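Local coordinates for naphthalene dioxygenase small subunit (Rhodococcus sp., PDB 2B1X), which is the small subunit of a Rieske non-heme iron oxygenase, naphthalene 1,2-dioxygenase, and probably serves mainly as a structural partner of the catalytic large subunit, at residues N101-T106 with K114-L119. Residues are numbered along the deposited sequence; the frame is centred on the assembly and turned at random.
Sequences NVRVAT and KVTSNL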
loop_
_atom_site.group_PDB
_atom_site.type_symbol
_atom_site.label_atom_id
_atom_site.label_comp_id
_atom_site.label_asym_id
_atom_site.label_seq_id
_atom_site.Cartn_x
_atom_site.Cartn_y
_atom_site.Cartn_z
ATOM N N ASN B 101 13.699 -11.421 19.522
ATOM C CA ASN B 101 13.682 -10.823 20.859
ATOM C C ASN B 101 13.189 -11.860 21.909
ATOM O O ASN B 101 12.309 -11.557 22.708
ATOM C CB ASN B 101 12.737 -9.606 20.909
ATOM C CG ASN B 101 13.216 -8.410 20.090
ATOM O OD1 ASN B 101 13.420 -7.302 20.640
ATOM N ND2 ASN B 101 13.358 -8.597 18.793
ATOM N N VAL B 102 13.725 -13.075 21.896
ATOM C CA VAL B 102 13.258 -14.125 22.826
ATOM C C VAL B 102 13.738 -13.860 24.250
ATOM O O VAL B 102 14.944 -13.742 24.504
ATOM C CB VAL B 102 13.658 -15.524 22.353
ATOM C CG1 VAL B 102 13.295 -16.640 23.431
ATOM C CG2 VAL B 102 13.022 -15.848 20.997
ATOM N N ARG B 103 12.802 -13.710 25.182
ATOM C CA ARG B 103 13.150 -13.539 26.598
ATOM C C ARG B 103 12.605 -14.720 27.393
ATOM O O ARG B 103 11.429 -15.104 27.260
ATOM C CB ARG B 103 12.611 -12.208 27.160
ATOM C CG ARG B 103 13.221 -10.949 26.511
ATOM C CD ARG B 103 12.227 -9.828 26.321
ATOM N NE ARG B 103 11.480 -10.089 25.095
ATOM C CZ ARG B 103 10.316 -9.539 24.780
ATOM N NH1 ARG B 103 9.744 -8.681 25.621
ATOM N NH2 ARG B 103 9.726 -9.851 23.626
ATOM N N VAL B 104 13.463 -15.312 28.212
ATOM C CA VAL B 104 13.072 -16.479 29.029
ATOM C C VAL B 104 13.226 -16.153 30.512
ATOM O O VAL B 104 14.268 -15.674 30.941
ATOM C CB VAL B 104 13.918 -17.722 28.681
ATOM C CG1 VAL B 104 13.480 -18.946 29.508
ATOM C CG2 VAL B 104 13.829 -18.007 27.190
ATOM N N ALA B 105 12.172 -16.400 31.284
ATOM C CA ALA B 105 12.224 -16.221 32.732
ATOM C C ALA B 105 11.669 -17.470 33.416
ATOM O O ALA B 105 10.952 -18.236 32.769
ATOM C CB ALA B 105 11.438 -14.983 33.137
ATOM N N THR B 106 12.015 -17.679 34.697
ATOM C CA THR B 106 11.439 -18.792 35.475
ATOM C C THR B 106 9.945 -18.589 35.707
ATOM O O THR B 106 9.477 -17.462 35.837
ATOM C CB THR B 106 12.174 -19.040 36.856
ATOM O OG1 THR B 106 12.362 -17.809 37.568
ATOM C CG2 THR B 106 13.589 -19.584 36.662
ATOM N N LYS B 114 8.400 -18.738 31.727
ATOM C CA LYS B 114 7.717 -17.621 31.081
ATOM C C LYS B 114 8.556 -17.163 29.886
ATOM O O LYS B 114 9.709 -16.724 30.021
ATOM C CB LYS B 114 7.454 -16.468 32.062
ATOM C CG LYS B 114 6.669 -16.870 33.328
ATOM C CD LYS B 114 6.370 -15.657 34.251
ATOM C CE LYS B 114 5.474 -16.068 35.437
ATOM N NZ LYS B 114 5.576 -15.090 36.580
ATOM N N VAL B 115 7.974 -17.296 28.705
ATOM C CA VAL B 115 8.707 -17.095 27.487
ATOM C C VAL B 115 7.982 -16.036 26.672
ATOM O O VAL B 115 6.814 -16.201 26.354
ATOM C CB VAL B 115 8.858 -18.411 26.705
ATOM C CG1 VAL B 115 9.648 -18.194 25.426
ATOM C CG2 VAL B 115 9.531 -19.467 27.600
ATOM N N THR B 116 8.699 -14.957 26.389
ATOM C CA THR B 116 8.179 -13.786 25.674
ATOM C C THR B 116 8.963 -13.568 24.375
ATOM O O THR B 116 10.195 -13.481 24.389
ATOM C CB THR B 116 8.275 -12.522 26.558
ATOM O OG1 THR B 116 7.724 -12.794 27.850
ATOM C CG2 THR B 116 7.365 -11.436 26.017
ATOM N N SER B 117 8.246 -13.516 23.259
ATOM C CA SER B 117 8.898 -13.264 21.969
ATOM C C SER B 117 8.148 -12.252 21.125
ATOM O O SER B 117 6.930 -12.129 21.252
ATOM C CB SER B 117 9.083 -14.576 21.206
ATOM O OG SER B 117 7.895 -15.362 21.201
ATOM N N ASN B 118 8.882 -11.519 20.272
ATOM C CA ASN B 118 8.264 -10.692 19.241
ATOM C C ASN B 118 7.921 -11.529 18.018
ATOM O O ASN B 118 8.709 -12.383 17.597
ATOM C CB ASN B 118 9.190 -9.532 18.880
ATOM C CG ASN B 118 9.235 -8.513 19.970
ATOM O OD1 ASN B 118 8.496 -8.640 20.970
ATOM N ND2 ASN B 118 10.114 -7.538 19.841
ATOM N N LEU B 119 6.728 -11.321 17.473
ATOM C CA LEU B 119 6.273 -12.113 16.338
ATOM C C LEU B 119 5.944 -11.151 15.244
ATOM O O LEU B 119 5.155 -10.211 15.451
ATOM C CB LEU B 119 5.029 -12.963 16.662
ATOM C CG LEU B 119 4.297 -13.554 15.438
ATOM C CD1 LEU B 119 5.089 -14.661 14.713
ATOM C CD2 LEU B 119 2.914 -14.074 15.847
#
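Arg103 lies across Thr116 on one face of an antiparallel beta hairpin, built from strands 94-106 and 112-124 in the curved sheet of this NTF2-like subunit. Thr116 OG1 lies beside the backbone N (chi1 -49°), which puts CG2 anti to that N and over one guanidinium face, offset toward the rim, 3.7 Å from Arg103 NH1. The arginine chain bends at chi2 and chi3, and its guanidinium reaches back toward Asn101. Arg103 NE and NH2 grip Asn101 O side-on, nearly in the guanidinium plane, with NE to O at 2.9 Å. NH1 makes salt bridges to Glu137 and to Glu24 of a second copy of this small subunit. An alanine in place of Arg103 would probably leave Asn101 O without these two donors and both glutamates without this positive partner. The Asn118 side chain crosses the guanidinium obliquely, the two planes 73° apart, and its OD1 is hydrogen-bonded to Arg96 of that copy. On the opposite face, Val104 CG1 meets Val115 CG2 at 4.4 Å, and both side chains touch Ile15 of helix 10-27. The backbone pairs Arg103 with Thr116 and Ala105 with Lys114. Arg103 N donates to Thr116 O at 2.7 Å, and Thr116 N returns a 2.9 Å bond to Arg103 O.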